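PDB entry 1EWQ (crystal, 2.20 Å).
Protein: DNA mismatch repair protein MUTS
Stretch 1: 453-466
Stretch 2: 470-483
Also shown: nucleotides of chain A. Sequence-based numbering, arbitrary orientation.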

# COMPACT_ATOMS: atom_id res chain seq x y z
N THR C 453 -53.26 -13.42 -21.47
CA THR C 453 -53.24 -14.03 -20.14
C THR C 453 -54.17 -15.25 -20.08
O THR C 453 -55.10 -15.38 -20.88
CB THR C 453 -53.71 -13.04 -19.07
OG1 THR C 453 -55.05 -12.64 -19.35
CG2 THR C 453 -52.80 -11.82 -19.05
N ARG C 454 -53.90 -16.12 -19.10
CA ARG C 454 -54.66 -17.34 -18.88
C ARG C 454 -56.18 -17.23 -19.01
O ARG C 454 -56.79 -18.05 -19.69
CB ARG C 454 -54.31 -17.93 -17.50
CG ARG C 454 -54.96 -19.29 -17.21
CD ARG C 454 -54.48 -19.86 -15.89
NE ARG C 454 -53.08 -20.28 -15.94
CZ ARG C 454 -52.63 -21.31 -16.66
NH1 ARG C 454 -53.47 -22.04 -17.39
NH2 ARG C 454 -51.34 -21.61 -16.64
N PRO C 455 -56.80 -16.21 -18.39
CA PRO C 455 -58.25 -16.06 -18.48
C PRO C 455 -58.81 -15.95 -19.91
O PRO C 455 -60.02 -16.09 -20.12
CB PRO C 455 -58.52 -14.80 -17.66
CG PRO C 455 -57.44 -14.84 -16.63
CD PRO C 455 -56.24 -15.22 -17.47
N TYR C 456 -57.95 -15.71 -20.89
CA TYR C 456 -58.43 -15.61 -22.26
C TYR C 456 -57.87 -16.67 -23.19
O TYR C 456 -58.05 -16.57 -24.40
CB TYR C 456 -58.15 -14.22 -22.84
CG TYR C 456 -58.80 -13.09 -22.08
CD1 TYR C 456 -58.17 -12.50 -20.98
CD2 TYR C 456 -60.06 -12.62 -22.44
CE1 TYR C 456 -58.78 -11.48 -20.27
CE2 TYR C 456 -60.68 -11.59 -21.73
CZ TYR C 456 -60.04 -11.03 -20.65
OH TYR C 456 -60.66 -10.04 -19.92
N TYR C 457 -57.21 -17.69 -22.65
CA TYR C 457 -56.65 -18.75 -23.49
C TYR C 457 -57.64 -19.40 -24.47
O TYR C 457 -57.28 -19.67 -25.61
CB TYR C 457 -56.02 -19.86 -22.63
CG TYR C 457 -54.69 -19.51 -21.99
CD1 TYR C 457 -54.12 -18.24 -22.15
CD2 TYR C 457 -54.00 -20.45 -21.22
CE1 TYR C 457 -52.90 -17.91 -21.54
CE2 TYR C 457 -52.78 -20.14 -20.61
CZ TYR C 457 -52.24 -18.87 -20.77
OH TYR C 457 -51.05 -18.55 -20.15
N GLU C 458 -58.88 -19.65 -24.04
CA GLU C 458 -59.87 -20.29 -24.92
C GLU C 458 -60.48 -19.24 -25.86
O GLU C 458 -61.38 -19.54 -26.64
CB GLU C 458 -61.01 -20.93 -24.09
CG GLU C 458 -60.56 -21.63 -22.80
CD GLU C 458 -61.70 -22.39 -22.12
OE1 GLU C 458 -61.63 -22.63 -20.91
OE2 GLU C 458 -62.67 -22.76 -22.81
N ARG C 459 -59.95 -18.03 -25.78
CA ARG C 459 -60.43 -16.91 -26.57
C ARG C 459 -59.46 -16.58 -27.73
O ARG C 459 -59.75 -15.75 -28.59
CB ARG C 459 -60.58 -15.72 -25.62
CG ARG C 459 -61.85 -14.93 -25.76
CD ARG C 459 -63.13 -15.75 -25.66
NE ARG C 459 -64.16 -15.03 -26.39
CZ ARG C 459 -65.33 -15.54 -26.77
NH1 ARG C 459 -65.66 -16.79 -26.48
NH2 ARG C 459 -66.16 -14.78 -27.48
N VAL C 460 -58.31 -17.24 -27.74
CA VAL C 460 -57.27 -17.03 -28.76
C VAL C 460 -57.66 -17.52 -30.15
O VAL C 460 -58.06 -18.67 -30.33
CB VAL C 460 -55.96 -17.71 -28.34
CG1 VAL C 460 -54.91 -17.55 -29.42
CG2 VAL C 460 -55.47 -17.14 -27.02
N PRO C 461 -57.54 -16.66 -31.18
CA PRO C 461 -57.90 -17.12 -32.52
C PRO C 461 -57.00 -18.25 -33.02
O PRO C 461 -55.84 -18.37 -32.61
CB PRO C 461 -57.81 -15.85 -33.37
CG PRO C 461 -56.80 -15.03 -32.65
CD PRO C 461 -57.14 -15.25 -31.19
N LYS C 462 -57.56 -19.07 -33.91
CA LYS C 462 -56.86 -20.22 -34.48
C LYS C 462 -55.57 -19.86 -35.22
O LYS C 462 -54.65 -20.67 -35.29
CB LYS C 462 -57.79 -20.97 -35.45
CG LYS C 462 -59.21 -21.22 -34.95
CD LYS C 462 -59.28 -22.17 -33.74
CE LYS C 462 -59.17 -21.42 -32.42
NZ LYS C 462 -59.56 -22.25 -31.23
N GLU C 463 -55.51 -18.65 -35.76
CA GLU C 463 -54.34 -18.18 -36.51
C GLU C 463 -53.10 -17.99 -35.64
O GLU C 463 -51.97 -18.13 -36.11
CB GLU C 463 -54.64 -16.84 -37.21
CG GLU C 463 -55.77 -16.89 -38.21
CD GLU C 463 -57.11 -17.29 -37.59
OE1 GLU C 463 -57.50 -16.69 -36.56
OE2 GLU C 463 -57.76 -18.20 -38.14
N TYR C 464 -53.30 -17.65 -34.37
CA TYR C 464 -52.18 -17.43 -33.46
C TYR C 464 -51.32 -18.68 -33.36
O TYR C 464 -51.82 -19.77 -33.08
CB TYR C 464 -52.70 -17.04 -32.07
CG TYR C 464 -53.10 -15.59 -31.96
CD1 TYR C 464 -53.54 -14.89 -33.07
CD2 TYR C 464 -53.08 -14.94 -30.72
CE1 TYR C 464 -53.96 -13.56 -32.97
CE2 TYR C 464 -53.49 -13.61 -30.61
CZ TYR C 464 -53.93 -12.93 -31.74
OH TYR C 464 -54.36 -11.63 -31.64
N ARG C 465 -50.03 -18.51 -33.61
CA ARG C 465 -49.09 -19.62 -33.53
C ARG C 465 -48.34 -19.50 -32.21
O ARG C 465 -47.63 -18.52 -31.97
CB ARG C 465 -48.11 -19.58 -34.72
CG ARG C 465 -47.11 -20.74 -34.77
CD ARG C 465 -45.66 -20.25 -34.57
NE ARG C 465 -45.13 -19.55 -35.74
CZ ARG C 465 -44.01 -18.82 -35.75
NH1 ARG C 465 -43.27 -18.69 -34.66
NH2 ARG C 465 -43.62 -18.22 -36.88
N PRO C 466 -48.52 -20.49 -31.32
CA PRO C 466 -47.88 -20.54 -30.00
C PRO C 466 -46.38 -20.33 -30.16
O PRO C 466 -45.77 -20.93 -31.04
CB PRO C 466 -48.21 -21.95 -29.51
CG PRO C 466 -49.55 -22.21 -30.15
CD PRO C 466 -49.34 -21.69 -31.55
N LEU C 470 -45.65 -19.34 -20.60
CA LEU C 470 -45.18 -18.84 -19.32
C LEU C 470 -46.09 -19.35 -18.22
O LEU C 470 -47.05 -20.07 -18.49
CB LEU C 470 -45.13 -17.31 -19.32
CG LEU C 470 -44.15 -16.72 -20.34
CD1 LEU C 470 -44.91 -16.16 -21.53
CD2 LEU C 470 -43.31 -15.63 -19.68
N LYS C 471 -45.78 -18.98 -16.99
CA LYS C 471 -46.56 -19.41 -15.85
C LYS C 471 -48.05 -19.19 -16.05
O LYS C 471 -48.85 -20.12 -15.90
CB LYS C 471 -46.08 -18.68 -14.58
CG LYS C 471 -46.41 -19.39 -13.28
CD LYS C 471 -45.99 -20.86 -13.32
CE LYS C 471 -46.04 -21.49 -11.93
NZ LYS C 471 -47.35 -21.21 -11.24
N ASP C 472 -48.44 -17.97 -16.40
CA ASP C 472 -49.86 -17.66 -16.60
C ASP C 472 -50.12 -16.75 -17.79
O ASP C 472 -51.10 -16.00 -17.82
CB ASP C 472 -50.43 -17.04 -15.33
CG ASP C 472 -50.43 -18.01 -14.16
OD1 ASP C 472 -51.20 -19.00 -14.21
OD2 ASP C 472 -49.66 -17.79 -13.20
N ARG C 473 -49.23 -16.83 -18.76
CA ARG C 473 -49.34 -16.05 -19.98
C ARG C 473 -48.82 -16.92 -21.10
O ARG C 473 -48.03 -17.83 -20.87
CB ARG C 473 -48.53 -14.76 -19.90
CG ARG C 473 -49.13 -13.71 -18.97
CD ARG C 473 -48.18 -12.56 -18.79
NE ARG C 473 -46.94 -13.00 -18.14
CZ ARG C 473 -45.82 -12.29 -18.10
NH1 ARG C 473 -45.76 -11.09 -18.68
NH2 ARG C 473 -44.75 -12.77 -17.48
N GLN C 474 -49.28 -16.63 -22.30
CA GLN C 474 -48.86 -17.38 -23.48
C GLN C 474 -48.63 -16.37 -24.59
O GLN C 474 -49.40 -15.42 -24.75
CB GLN C 474 -49.93 -18.39 -23.89
CG GLN C 474 -49.64 -19.14 -25.18
CD GLN C 474 -48.42 -20.06 -25.10
OE1 GLN C 474 -48.27 -20.83 -24.14
NE2 GLN C 474 -47.56 -19.99 -26.11
N ARG C 475 -47.57 -16.59 -25.36
CA ARG C 475 -47.24 -15.71 -26.45
C ARG C 475 -47.33 -16.43 -27.79
O ARG C 475 -46.97 -17.61 -27.91
CB ARG C 475 -45.86 -15.09 -26.22
CG ARG C 475 -45.84 -14.23 -24.97
CD ARG C 475 -44.44 -13.90 -24.48
NE ARG C 475 -44.51 -13.04 -23.31
CZ ARG C 475 -43.49 -12.76 -22.50
NH1 ARG C 475 -42.30 -13.29 -22.74
NH2 ARG C 475 -43.66 -11.97 -21.46
N TYR C 476 -47.84 -15.72 -28.79
CA TYR C 476 -48.02 -16.28 -30.11
C TYR C 476 -47.43 -15.41 -31.20
O TYR C 476 -46.84 -14.36 -30.95
CB TYR C 476 -49.51 -16.47 -30.42
CG TYR C 476 -50.32 -17.06 -29.29
CD1 TYR C 476 -50.71 -16.28 -28.21
CD2 TYR C 476 -50.72 -18.40 -29.32
CE1 TYR C 476 -51.48 -16.81 -27.18
CE2 TYR C 476 -51.49 -18.94 -28.30
CZ TYR C 476 -51.87 -18.14 -27.23
OH TYR C 476 -52.62 -18.66 -26.20
N THR C 477 -47.63 -15.86 -32.43
CA THR C 477 -47.13 -15.16 -33.59
C THR C 477 -48.12 -15.23 -34.74
O THR C 477 -48.89 -16.19 -34.85
CB THR C 477 -45.78 -15.78 -34.04
OG1 THR C 477 -44.72 -15.22 -33.26
CG2 THR C 477 -45.53 -15.53 -35.50
N LEU C 478 -48.12 -14.20 -35.56
CA LEU C 478 -48.96 -14.15 -36.75
C LEU C 478 -47.95 -14.04 -37.89
O LEU C 478 -46.85 -13.51 -37.71
CB LEU C 478 -49.88 -12.92 -36.73
CG LEU C 478 -51.09 -12.91 -35.80
CD1 LEU C 478 -51.93 -11.67 -36.08
CD2 LEU C 478 -51.95 -14.15 -36.01
N PRO C 479 -48.30 -14.56 -39.08
CA PRO C 479 -47.43 -14.52 -40.26
C PRO C 479 -46.94 -13.12 -40.65
O PRO C 479 -45.78 -12.94 -41.04
CB PRO C 479 -48.31 -15.16 -41.34
CG PRO C 479 -49.11 -16.16 -40.55
CD PRO C 479 -49.52 -15.35 -39.34
N GLU C 480 -47.83 -12.13 -40.56
CA GLU C 480 -47.50 -10.75 -40.91
C GLU C 480 -46.36 -10.19 -40.07
O GLU C 480 -45.56 -9.38 -40.54
CB GLU C 480 -48.74 -9.86 -40.71
CG GLU C 480 -49.39 -9.35 -41.99
CD GLU C 480 -48.64 -8.20 -42.63
OE1 GLU C 480 -47.53 -8.42 -43.17
OE2 GLU C 480 -49.16 -7.06 -42.60
N MSE C 481 -46.29 -10.63 -38.82
CA MSE C 481 -45.27 -10.17 -37.87
C MSE C 481 -43.86 -10.64 -38.20
O MSE C 481 -42.91 -9.86 -38.11
CB MSE C 481 -45.62 -10.64 -36.47
CG MSE C 481 -46.90 -10.07 -35.94
SE MSE C 481 -47.29 -10.91 -34.27
CE MSE C 481 -45.83 -10.20 -33.22
N LYS C 482 -43.74 -11.91 -38.52
CA LYS C 482 -42.45 -12.50 -38.85
C LYS C 482 -41.77 -11.64 -39.91
O LYS C 482 -40.58 -11.32 -39.80
CB LYS C 482 -42.66 -13.93 -39.36
CG LYS C 482 -41.40 -14.67 -39.78
CD LYS C 482 -41.64 -16.18 -39.95
CE LYS C 482 -42.84 -16.51 -40.84
NZ LYS C 482 -44.17 -16.31 -40.17
N GLU C 483 -42.54 -11.24 -40.91
CA GLU C 483 -42.03 -10.40 -41.99
C GLU C 483 -41.53 -9.07 -41.45
O GLU C 483 -40.38 -8.68 -41.69
CB GLU C 483 -43.14 -10.13 -43.01
CG GLU C 483 -42.75 -9.14 -44.09
CD GLU C 483 -43.97 -8.53 -44.76
OE1 GLU C 483 -44.80 -9.30 -45.28
OE2 GLU C 483 -44.09 -7.28 -44.76
P DC A 20 -43.31 -16.26 -15.76
OP1 DC A 20 -43.45 -17.65 -16.28
OP2 DC A 20 -44.29 -15.22 -16.16
O5' DC A 20 -43.26 -16.33 -14.18
C5' DC A 20 -42.26 -17.11 -13.53
C4' DC A 20 -42.31 -16.90 -12.04
O4' DC A 20 -41.65 -15.66 -11.67
C3' DC A 20 -43.73 -16.82 -11.48
O3' DC A 20 -43.83 -17.64 -10.33
C2' DC A 20 -43.90 -15.36 -11.10
C1' DC A 20 -42.48 -14.95 -10.76
N1 DC A 20 -42.19 -13.52 -10.91
C2 DC A 20 -41.31 -12.90 -10.01
O2 DC A 20 -40.79 -13.59 -9.11
N3 DC A 20 -41.04 -11.58 -10.14
C4 DC A 20 -41.61 -10.88 -11.13
N4 DC A 20 -41.32 -9.57 -11.22
C5 DC A 20 -42.51 -11.48 -12.06
C6 DC A 20 -42.77 -12.79 -11.91
P DT A 19 -40.19 -12.39 -20.12
OP1 DT A 19 -40.26 -13.39 -21.22
OP2 DT A 19 -40.94 -11.11 -20.21
O5' DT A 19 -40.66 -13.13 -18.80
C5' DT A 19 -39.90 -13.00 -17.62
C4' DT A 19 -40.08 -14.22 -16.76
O4' DT A 19 -39.29 -14.02 -15.58
C3' DT A 19 -41.52 -14.41 -16.28
O3' DT A 19 -41.82 -15.80 -16.15
C2' DT A 19 -41.55 -13.65 -14.97
C1' DT A 19 -40.11 -13.67 -14.48
N1 DT A 19 -39.63 -12.37 -13.99
C2 DT A 19 -38.87 -12.35 -12.85
O2 DT A 19 -38.59 -13.37 -12.23
N3 DT A 19 -38.43 -11.10 -12.47
C4 DT A 19 -38.70 -9.90 -13.10
O4 DT A 19 -38.24 -8.86 -12.65
C5 DT A 19 -39.52 -10.00 -14.29
C7 DT A 19 -39.85 -8.75 -15.05
C6 DT A 19 -39.94 -11.21 -14.67
P DG A 21 -45.27 -17.94 -9.70
OP1 DG A 21 -45.38 -19.42 -9.64
OP2 DG A 21 -46.31 -17.16 -10.41
O5' DG A 21 -45.12 -17.36 -8.22
C5' DG A 21 -44.00 -17.73 -7.42
C4' DG A 21 -43.97 -16.91 -6.15
O4' DG A 21 -43.60 -15.54 -6.45
C3' DG A 21 -45.29 -16.84 -5.39
O3' DG A 21 -45.03 -16.96 -3.98
C2' DG A 21 -45.85 -15.48 -5.77
C1' DG A 21 -44.59 -14.64 -5.97
N9 DG A 21 -44.69 -13.55 -6.92
C8 DG A 21 -45.29 -13.57 -8.16
N7 DG A 21 -45.17 -12.44 -8.81
C5 DG A 21 -44.45 -11.62 -7.94
C6 DG A 21 -44.01 -10.27 -8.09
O6 DG A 21 -44.17 -9.50 -9.05
N1 DG A 21 -43.32 -9.83 -6.97
C2 DG A 21 -43.08 -10.58 -5.85
N2 DG A 21 -42.40 -9.98 -4.88
N3 DG A 21 -43.49 -11.83 -5.69
C4 DG A 21 -44.16 -12.28 -6.77

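The strand 473-477 is flanked antiparallel on two edges, by Thr453 at one end and by Arg465 and Pro466 at the other, and the contact is held by backbone hydrogen bonds at both ends, by a salt bridge at one, and by packing centred on tyrosines, with 830 Å² buried in all.

At one end, Thr453 pairs with Arg473 as a non-hydrogen-bonded bridge, their side chains on the same face of the sheet and Thr453 CG2 4.1 Å from Arg473 CG. The polar grip comes from the next residue. Arg454 N donates to Asp472 O at 3.1 Å, and the same arginine then sends its side chain along the other stretch: NE reaches Asp472 OD1 at 2.9 Å in a nearly straight salt bridge, while NH2 donates to Lys471 O at 3.0 Å. Both acceptors lie at the edge of the guanidinium, near its plane, where its N-H bonds point. A long donor with several N-H groups suits this place, because it can satisfy a carboxylate and a main-chain carbonyl together.

At the other end, Arg465 and Thr477 form a hydrogen-bonded pair. Arg465 N gives a good bond to Thr477 O at 2.9 Å; the return bond, Thr477 N to Arg465 O, is short at 2.7 Å but bent to 127°, and therefore weak. The bridge continues to Pro466 and Tyr476, a non-hydrogen-bonded pair, where proline's missing N-H costs no bond across the strands; Pro466 CG adds a looser apolar contact, 4.1 Å from Tyr476 CD2. The Arg465 guanidinium lays one face over Thr477 CG2, with NH2 to CG2 at 3.6 Å. Its charge finds no partner across the contact: Arg465 NH2 stands 3.8 Å from Lys482 NZ. Tyr464, Tyr476, Thr477 and Leu478 are buried, whereas Arg465 and Pro466 are exposed, which suits the charged end of Arg465. Just beyond the Arg465-Thr477 pair, Leu478 turns the end of its side chain inward, so that CD2 comes within 3.4 Å of Tyr464 CD1.

Between these ends the first stretch leaves the sheet through a 3-10 segment and a type I turn from Pro461 to Tyr464. Tyr476 gives up the largest area, 121 Å². Val460 CG1 sits over one face of its ring, 4.0 Å from the centroid, a CH-pi contact that a compact branched residue makes well. Tyr464 CB packs on Tyr476 CB at 3.6 Å, and the two rings meet obliquely, their planes at 52°.

Tyr457 works by shape more than by polar pairing. Its CB points sideways, yet its long ring carries OH to within 2.9 Å of Arg473 N, at an angle too poor for a hydrogen bond, and CE1 packs 3.8 Å from Gln474 CB.

The second stretch also serves the DNA, as befits a mismatch repair protein. Arg475 NH1 donates to DT19 OP1 at 2.5 Å, and Arg473 NH2 to DC20 OP2 at 2.8 Å. The design rule is one strand with two duties: Tyr476 packs on the first stretch while Arg475, its CB directed away, serves the DNA; Arg473 does some of both.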